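Side-chain contacts in DNA helicase RecQ (Deinococcus radiodurans, PDB 2RHF), which probably couples ATP hydrolysis to 3'-5' unwinding of duplex DNA, this chain being its regulatory C-terminal HRDC domain, the third: residues E17-T22 with F27-N32; E48-P53 with K58-Y63. One frame throughout, in Å; residues are numbered along the deposited sequence.

Interaction 1 (E17-T22 with F27-N32); sequences ELMKET and FVVFTN
Val-29 is the bump of this contact, and the side of helix 4-22 between Leu-18 and Met-19 is the hollow that takes it. The setting is the all-helical HRDC domain, where the short helix 26-29 folds back against the end of the long helix that precedes it. The two methyls of Val-29 divide the work. CG1 leans on Leu-18, 3.7 Å from its CD1 and nearly as close to its CB, while CG2 settles on Met-19, a selenomethionine here, 3.9 Å from its CG. This split follows from the valine torsion: with CG1 opposite the backbone N (chi1 172°), CG2 lies opposite the carbonyl carbon, so the two methyls point to neighbouring side chains on the helix. Both side chains cross the valine at about a right angle. Leu-18 CD1 also reaches the Phe-30 ring obliquely, at 4.3 Å from CE2, which extends the apolar patch to the residue where the chain leaves helix 26-29. Tyr-63 of helix 57-76 touches both Leu-18 and Val-29, adding a third wall to this buried corner. At the margin, Thr-22 brings its hydroxyl to 4.2 Å from Val-29 CG2. That OG1 donates to Leu-18 O over 2.7 Å, approaching from the face of the carbonyl plane opposite to Thr-22 N.

Interaction 2 (E48-P53 with K58-Y63); sequences ELAEVP and KRIEAY. With PO4 (phosphate ion), chain B.
Ile-60 reaches across to the turn of Leu-49 and Ala-50, and this apolar meeting joins helix 46-49 to helix 57-76 within the helical HRDC domain. The terminal CD1 of Ile-60 does most of the touching, lying 3.7 Å from Ala-50 CA and equally near Leu-49 O, so the methyl rests on backbone as much as on side chains. Leu-49 CB faces Ile-60 CG1 at 4.2 Å. No hydrogen bond spans the two segments; the polar order is internal, with Val-52 N bonded to Leu-49 O in a type I turn beside the isoleucine methyl. Leu-49 also packs on Ile-67 and Leu-68 further along helix 57-76, and on Leu-38 of helix 32-41.

Residues 58-63 also bind a phosphate ion through charged hydrogen bonds from Arg-59 and Lys-58. The Arg-59 guanidinium meets it edge-on, the phosphorus lying in its plane, as a two-pronged grip: NH1 donates to O4 at 2.9 Å with a nearly straight N-H...O angle of 172°, and NH2 to O1 at 2.9 Å. Lys-58, its chain extended beyond CG, adds a longer bond from NZ to O3, 3.3 Å. A methionine in place of Arg-59 would probably leave phosphate O1 and O4 without these donors, loosen the hold on the anion and cost Val-28 O its partner. Although the ion probably comes from the crystallisation liquor, its grip by two basic side chains is consistent with a surface that can receive an anionic group.

How the interactions relate
The two contacts follow one another along the chain, their centres about 14 Å apart, and helix 57-76 bridges them. Arg-59 spans the gap: besides serving the phosphate, its NH2 lies 2.8 Å from Val-28 O, a probable hydrogen bond into the short helix of interaction 1, while its NE makes a weak bond to Val-29 O. The backbone of residues 27-32 thus helps set the guanidinium whose outer edge meets the anion. Tyr-63 forms the apolar half of the junction, with CG 3.7 Å from Leu-18 CD1. The segment 58-63 of helix 57-76 therefore sends Ile-60 to interaction 2, and Arg-59 and Tyr-63 to interaction 1.

Interaction 1 (E17-T22 with F27-N32)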
ATOM      1  N   GLU A  17      -0.740   1.488  10.746  1.00 10.43           N
ATOM      2  CA  GLU A  17       0.521   2.065  11.236  1.00 11.08           C
ATOM      3  C   GLU A  17       0.666   3.503  10.767  1.00 11.19           C
ATOM      4  O   GLU A  17       1.036   4.394  11.538  1.00 12.12           O
ATOM      5  CB  GLU A  17       1.721   1.254  10.754  1.00 11.10           C
ATOM      6  CG  GLU A  17       1.756  -0.156  11.290  1.00 11.69           C
ATOM      7  CD  GLU A  17       2.890  -1.004  10.727  1.00 12.84           C
ATOM      8  OE1 GLU A  17       3.596  -0.570   9.791  1.00 14.50           O
ATOM      9  OE2 GLU A  17       3.064  -2.132  11.251  1.00 14.17           O
ATOM     10  N   LEU A  18       0.394   3.733   9.483  1.00 10.68           N
ATOM     11  CA  LEU A  18       0.527   5.061   8.907  1.00 11.19           C
ATOM     12  C   LEU A  18      -0.469   6.043   9.517  1.00 11.35           C
ATOM     13  O   LEU A  18      -0.144   7.205   9.757  1.00 12.21           O
ATOM     14  CB  LEU A  18       0.380   5.000   7.390  1.00 10.96           C
ATOM     15  CG  LEU A  18       1.468   4.183   6.669  1.00 10.89           C
ATOM     16  CD1 LEU A  18       1.118   4.047   5.207  1.00 11.20           C
ATOM     17  CD2 LEU A  18       2.865   4.778   6.845  1.00 11.89           C
HETATM   18  N   MSE A  19      -1.678   5.568   9.795  1.00 11.13           N
HETATM   19  CA  MSE A  19      -2.682   6.387  10.495  1.00 12.53           C
HETATM   20  C   MSE A  19      -2.155   6.842  11.862  1.00 13.40           C
HETATM   21  O   MSE A  19      -2.279   8.010  12.240  1.00 14.23           O
HETATM   22  CB  MSE A  19      -3.956   5.584  10.705  1.00 11.98           C
HETATM   23  CG  MSE A  19      -4.780   5.329   9.452  1.00 12.10           C
HETATM   24 SE   MSE A  19      -6.138   3.997   9.768  1.00 15.65          SE
HETATM   25  CE  MSE A  19      -7.165   4.921  11.139  1.00 16.35           C
ATOM     26  N   LYS A  20      -1.571   5.908  12.605  1.00 14.02           N
ATOM     27  CA  LYS A  20      -1.046   6.206  13.937  1.00 16.15           C
ATOM     28  C   LYS A  20       0.093   7.230  13.847  1.00 15.79           C
ATOM     29  O   LYS A  20       0.160   8.173  14.656  1.00 17.06           O
ATOM     30  CB  LYS A  20      -0.584   4.911  14.627  1.00 16.31           C
ATOM     31  CG  LYS A  20      -0.024   5.087  16.046  1.00 18.43           C
ATOM     32  CD  LYS A  20       0.576   3.775  16.576  1.00 20.12           C
ATOM     33  CE  LYS A  20       1.370   3.997  17.868  1.00 23.92           C
ATOM     34  NZ  LYS A  20       2.283   2.856  18.201  1.00 26.45           N
ATOM     35  N   GLU A  21       0.960   7.071  12.851  1.00 15.46           N
ATOM     36  CA  GLU A  21       2.140   7.926  12.678  1.00 16.03           C
ATOM     37  C   GLU A  21       1.801   9.338  12.232  1.00 16.18           C
ATOM     38  O   GLU A  21       2.445  10.305  12.663  1.00 17.61           O
ATOM     39  CB  GLU A  21       3.111   7.287  11.693  1.00 16.30           C
ATOM     40  CG  GLU A  21       3.756   6.016  12.229  1.00 16.64           C
ATOM     41  CD  GLU A  21       4.321   5.115  11.139  1.00 17.46           C
ATOM     42  OE1 GLU A  21       4.572   5.602  10.018  1.00 19.51           O
ATOM     43  OE2 GLU A  21       4.520   3.908  11.415  1.00 18.85           O
ATOM     44  N   THR A  22       0.779   9.459  11.391  1.00 15.78           N
ATOM     45  CA  THR A  22       0.435  10.734  10.777  1.00 15.64           C
ATOM     46  C   THR A  22      -0.718  11.451  11.465  1.00 15.61           C
ATOM     47  O   THR A  22      -0.880  12.663  11.293  1.00 16.99           O
ATOM     48  CB  THR A  22       0.019  10.547   9.313  1.00 15.21           C
ATOM     49  OG1 THR A  22      -1.141   9.707   9.247  1.00 13.92           O
ATOM     50  CG2 THR A  22       1.146   9.946   8.484  1.00 15.63           C
ATOM     51  N   PHE A  27      -8.898   6.748   5.061  1.00 10.66           N
ATOM     52  CA  PHE A  27      -9.203   7.332   3.777  1.00 10.77           C
ATOM     53  C   PHE A  27      -8.094   8.260   3.273  1.00 10.30           C
ATOM     54  O   PHE A  27      -7.716   8.200   2.103  1.00 10.51           O
ATOM     55  CB  PHE A  27     -10.547   8.066   3.845  1.00 11.50           C
ATOM     56  CG  PHE A  27     -10.868   8.810   2.603  1.00 11.35           C
ATOM     57  CD1 PHE A  27     -11.376   8.139   1.491  1.00 12.79           C
ATOM     58  CD2 PHE A  27     -10.594  10.168   2.505  1.00 12.05           C
ATOM     59  CE1 PHE A  27     -11.628   8.825   0.299  1.00 12.52           C
ATOM     60  CE2 PHE A  27     -10.831  10.845   1.322  1.00 13.16           C
ATOM     61  CZ  PHE A  27     -11.346  10.164   0.218  1.00 12.64           C
ATOM     62  N   VAL A  28      -7.578   9.116   4.151  1.00 10.42           N
ATOM     63  CA  VAL A  28      -6.540  10.064   3.776  1.00 10.97           C
ATOM     64  C   VAL A  28      -5.194   9.367   3.537  1.00 10.95           C
ATOM     65  O   VAL A  28      -4.423   9.810   2.694  1.00 11.50           O
ATOM     66  CB  VAL A  28      -6.435  11.193   4.824  1.00 11.17           C
ATOM     67  CG1 VAL A  28      -5.170  12.024   4.656  1.00 13.05           C
ATOM     68  CG2 VAL A  28      -7.667  12.091   4.736  1.00 11.61           C
ATOM     69  N   VAL A  29      -4.924   8.276   4.254  1.00 10.54           N
ATOM     70  CA  VAL A  29      -3.705   7.497   4.015  1.00 10.27           C
ATOM     71  C   VAL A  29      -3.750   6.866   2.612  1.00  9.97           C
ATOM     72  O   VAL A  29      -2.934   7.199   1.766  1.00 10.65           O
ATOM     73  CB  VAL A  29      -3.442   6.487   5.158  1.00 10.01           C
ATOM     74  CG1 VAL A  29      -2.280   5.562   4.802  1.00 10.90           C
ATOM     75  CG2 VAL A  29      -3.139   7.252   6.447  1.00 10.93           C
ATOM     76  N   PHE A  30      -4.689   5.957   2.378  1.00 10.02           N
ATOM     77  CA  PHE A  30      -5.059   5.532   1.027  1.00 10.12           C
ATOM     78  C   PHE A  30      -6.378   4.799   1.071  1.00  9.74           C
ATOM     79  O   PHE A  30      -6.697   4.132   2.048  1.00 10.04           O
ATOM     80  CB  PHE A  30      -3.951   4.740   0.273  1.00 10.51           C
ATOM     81  CG  PHE A  30      -3.395   3.536   1.007  1.00 10.18           C
ATOM     82  CD1 PHE A  30      -4.055   2.310   0.973  1.00 11.29           C
ATOM     83  CD2 PHE A  30      -2.173   3.616   1.665  1.00 11.33           C
ATOM     84  CE1 PHE A  30      -3.522   1.196   1.605  1.00 11.87           C
ATOM     85  CE2 PHE A  30      -1.624   2.491   2.299  1.00 11.55           C
ATOM     86  CZ  PHE A  30      -2.309   1.289   2.278  1.00 11.74           C
ATOM     87  N   THR A  31      -7.160   4.926   0.010  1.00  9.82           N
ATOM     88  CA  THR A  31      -8.521   4.426   0.023  1.00 10.48           C
ATOM     89  C   THR A  31      -8.579   2.918  -0.209  1.00  9.74           C
ATOM     90  O   THR A  31      -7.585   2.293  -0.616  1.00  9.63           O
ATOM     91  CB  THR A  31      -9.358   5.106  -1.045  1.00 11.82           C
ATOM     92  OG1 THR A  31      -8.966   4.594  -2.320  1.00 11.75           O
ATOM     93  CG2 THR A  31      -9.175   6.635  -1.014  1.00 13.64           C
ATOM     94  N   ASN A  32      -9.755   2.330   0.010  1.00  9.78           N
ATOM     95  CA  ASN A  32      -9.923   0.922  -0.258  1.00 10.39           C
ATOM     96  C   ASN A  32      -9.756   0.562  -1.724  1.00 10.50           C
ATOM     97  O   ASN A  32      -9.221  -0.495  -2.030  1.00 10.52           O
ATOM     98  CB  ASN A  32     -11.261   0.406   0.251  1.00 10.70           C
ATOM     99  CG  ASN A  32     -11.242   0.097   1.737  1.00 10.72           C
ATOM    100  OD1 ASN A  32     -10.305   0.453   2.455  1.00 12.61           O
ATOM    101  ND2 ASN A  32     -12.286  -0.551   2.209  1.00 10.36           N
TER

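Interaction 2 (E48-P53 with K58-Y63)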
ATOM      1  N   GLU A  48       6.271   0.735 -10.945  1.00 12.21           N
ATOM      2  CA  GLU A  48       5.007   0.048 -10.852  1.00 11.53           C
ATOM      3  C   GLU A  48       4.033   0.748  -9.905  1.00 10.93           C
ATOM      4  O   GLU A  48       2.837   0.783 -10.168  1.00 11.30           O
ATOM      5  CB  GLU A  48       5.251  -1.409 -10.479  1.00 11.21           C
ATOM      6  CG  GLU A  48       5.944  -2.172 -11.639  1.00 11.69           C
ATOM      7  CD  GLU A  48       6.511  -3.520 -11.252  1.00 12.42           C
ATOM      8  OE1 GLU A  48       6.136  -4.046 -10.202  1.00 12.92           O
ATOM      9  OE2 GLU A  48       7.340  -4.071 -12.022  1.00 13.29           O
ATOM     10  N   LEU A  49       4.532   1.345  -8.828  1.00 11.06           N
ATOM     11  CA  LEU A  49       3.654   2.130  -7.936  1.00 11.64           C
ATOM     12  C   LEU A  49       2.995   3.290  -8.661  1.00 11.82           C
ATOM     13  O   LEU A  49       1.830   3.610  -8.405  1.00 12.14           O
ATOM     14  CB  LEU A  49       4.436   2.689  -6.764  1.00 13.13           C
ATOM     15  CG  LEU A  49       4.752   1.731  -5.628  1.00 13.21           C
ATOM     16  CD1 LEU A  49       5.665   2.424  -4.638  1.00 15.94           C
ATOM     17  CD2 LEU A  49       3.460   1.207  -4.944  1.00 14.68           C
ATOM     18  N   ALA A  50       3.744   3.923  -9.561  1.00 12.92           N
ATOM     19  CA  ALA A  50       3.242   5.070 -10.326  1.00 14.56           C
ATOM     20  C   ALA A  50       2.077   4.695 -11.230  1.00 15.42           C
ATOM     21  O   ALA A  50       1.351   5.563 -11.698  1.00 17.00           O
ATOM     22  CB  ALA A  50       4.373   5.706 -11.139  1.00 15.67           C
ATOM     23  N   GLU A  51       1.902   3.401 -11.477  1.00 15.33           N
ATOM     24  CA  GLU A  51       0.824   2.906 -12.318  1.00 16.96           C
ATOM     25  C   GLU A  51      -0.445   2.546 -11.531  1.00 16.44           C
ATOM     26  O   GLU A  51      -1.454   2.179 -12.125  1.00 17.97           O
ATOM     27  CB  GLU A  51       1.313   1.700 -13.119  1.00 17.47           C
ATOM     28  CG  GLU A  51       2.502   2.014 -14.034  1.00 19.90           C
ATOM     29  CD  GLU A  51       3.260   0.775 -14.495  1.00 22.00           C
ATOM     30  OE1 GLU A  51       2.996  -0.333 -13.973  1.00 24.89           O
ATOM     31  OE2 GLU A  51       4.134   0.917 -15.380  1.00 26.77           O
ATOM     32  N   VAL A  52      -0.399   2.655 -10.203  1.00 15.10           N
ATOM     33  CA  VAL A  52      -1.530   2.249  -9.362  1.00 14.85           C
ATOM     34  C   VAL A  52      -2.584   3.359  -9.275  1.00 16.37           C
ATOM     35  O   VAL A  52      -2.283   4.451  -8.793  1.00 15.79           O
ATOM     36  CB  VAL A  52      -1.059   1.887  -7.940  1.00 13.54           C
ATOM     37  CG1 VAL A  52      -2.264   1.553  -7.044  1.00 14.01           C
ATOM     38  CG2 VAL A  52      -0.090   0.715  -7.997  1.00 13.40           C
ATOM     39  N   PRO A  53      -3.833   3.082  -9.744  1.00 18.15           N
ATOM     40  CA  PRO A  53      -4.890   4.099  -9.667  1.00 18.74           C
ATOM     41  C   PRO A  53      -5.158   4.590  -8.248  1.00 18.58           C
ATOM     42  O   PRO A  53      -5.252   3.794  -7.308  1.00 19.42           O
ATOM     43  CB  PRO A  53      -6.127   3.372 -10.217  1.00 19.63           C
ATOM     44  CG  PRO A  53      -5.598   2.284 -11.054  1.00 20.28           C
ATOM     45  CD  PRO A  53      -4.312   1.851 -10.407  1.00 18.53           C
ATOM     46  N   LYS A  58       2.255  12.146  -4.082  1.00 14.27           N
ATOM     47  CA  LYS A  58       2.485  12.523  -2.700  1.00 14.19           C
ATOM     48  C   LYS A  58       2.609  11.271  -1.822  1.00 13.12           C
ATOM     49  O   LYS A  58       3.506  11.171  -0.985  1.00 13.30           O
ATOM     50  CB  LYS A  58       1.364  13.436  -2.200  1.00 14.79           C
ATOM     51  CG  LYS A  58       1.610  14.035  -0.834  1.00 16.41           C
ATOM     52  CD  LYS A  58       0.476  14.956  -0.422  1.00 17.66           C
ATOM     53  CE  LYS A  58       0.798  15.662   0.873  1.00 19.10           C
ATOM     54  NZ  LYS A  58      -0.249  16.660   1.204  1.00 21.10           N
ATOM     55  N   ARG A  59       1.705  10.325  -2.026  1.00 12.40           N
ATOM     56  CA  ARG A  59       1.686   9.104  -1.240  1.00 11.92           C
ATOM     57  C   ARG A  59       2.786   8.131  -1.665  1.00 11.56           C
ATOM     58  O   ARG A  59       3.292   7.375  -0.845  1.00 11.89           O
ATOM     59  CB  ARG A  59       0.309   8.472  -1.298  1.00 12.40           C
ATOM     60  CG  ARG A  59      -0.701   9.252  -0.457  1.00 12.68           C
ATOM     61  CD  ARG A  59      -2.142   8.919  -0.761  1.00 13.93           C
ATOM     62  NE  ARG A  59      -3.043   9.746   0.063  1.00 14.09           N
ATOM     63  CZ  ARG A  59      -3.301  11.041  -0.157  1.00 13.95           C
ATOM     64  NH1 ARG A  59      -2.752  11.676  -1.189  1.00 15.30           N
ATOM     65  NH2 ARG A  59      -4.105  11.706   0.664  1.00 14.96           N
ATOM     66  N   ILE A  60       3.177   8.143  -2.938  1.00 12.03           N
ATOM     67  CA  ILE A  60       4.342   7.352  -3.339  1.00 12.66           C
ATOM     68  C   ILE A  60       5.582   7.833  -2.600  1.00 12.80           C
ATOM     69  O   ILE A  60       6.364   7.030  -2.074  1.00 13.22           O
ATOM     70  CB  ILE A  60       4.533   7.358  -4.861  1.00 13.29           C
ATOM     71  CG1 ILE A  60       3.391   6.583  -5.516  1.00 13.84           C
ATOM     72  CG2 ILE A  60       5.900   6.771  -5.253  1.00 14.35           C
ATOM     73  CD1 ILE A  60       3.284   6.745  -6.993  1.00 15.89           C
ATOM     74  N   GLU A  61       5.757   9.147  -2.519  1.00 13.71           N
ATOM     75  CA  GLU A  61       6.904   9.691  -1.813  1.00 15.24           C
ATOM     76  C   GLU A  61       6.871   9.391  -0.321  1.00 15.04           C
ATOM     77  O   GLU A  61       7.879   8.982   0.256  1.00 16.26           O
ATOM     78  CB  GLU A  61       7.032  11.182  -2.081  1.00 16.27           C
ATOM     79  CG  GLU A  61       7.394  11.472  -3.523  1.00 20.86           C
ATOM     80  CD  GLU A  61       7.569  12.941  -3.818  1.00 25.16           C
ATOM     81  OE1 GLU A  61       7.693  13.736  -2.865  1.00 28.23           O
ATOM     82  OE2 GLU A  61       7.590  13.294  -5.012  1.00 27.54           O
ATOM     83  N   ALA A  62       5.706   9.560   0.295  1.00 14.31           N
ATOM     84  CA  ALA A  62       5.575   9.392   1.731  1.00 14.31           C
ATOM     85  C   ALA A  62       5.579   7.927   2.154  1.00 13.36           C
ATOM     86  O   ALA A  62       6.182   7.580   3.169  1.00 14.37           O
ATOM     87  CB  ALA A  62       4.310  10.072   2.227  1.00 14.71           C
ATOM     88  N   TYR A  63       4.882   7.081   1.387  1.00 11.99           N
ATOM     89  CA  TYR A  63       4.547   5.718   1.824  1.00 11.20           C
ATOM     90  C   TYR A  63       5.074   4.636   0.908  1.00 10.72           C
ATOM     91  O   TYR A  63       4.907   3.463   1.217  1.00 10.31           O
ATOM     92  CB  TYR A  63       3.025   5.520   1.924  1.00 11.35           C
ATOM     93  CG  TYR A  63       2.264   6.565   2.708  1.00 10.86           C
ATOM     94  CD1 TYR A  63       1.013   6.994   2.272  1.00 11.55           C
ATOM     95  CD2 TYR A  63       2.774   7.116   3.887  1.00 11.60           C
ATOM     96  CE1 TYR A  63       0.291   7.939   2.988  1.00 12.43           C
ATOM     97  CE2 TYR A  63       2.064   8.069   4.598  1.00 12.61           C
ATOM     98  CZ  TYR A  63       0.829   8.473   4.148  1.00 12.19           C
ATOM     99  OH  TYR A  63       0.139   9.428   4.866  1.00 13.63           O
TER
HETATM  100  P   PO4 B   1      -3.947  15.342  -0.868  1.00 18.82           P
HETATM  101  O1  PO4 B   1      -4.224  14.616   0.429  1.00 19.00           O
HETATM  102  O2  PO4 B   1      -5.222  15.982  -1.386  1.00 19.05           O
HETATM  103  O3  PO4 B   1      -2.929  16.458  -0.674  1.00 21.03           O
HETATM  104  O4  PO4 B   1      -3.366  14.398  -1.900  1.00 20.82           O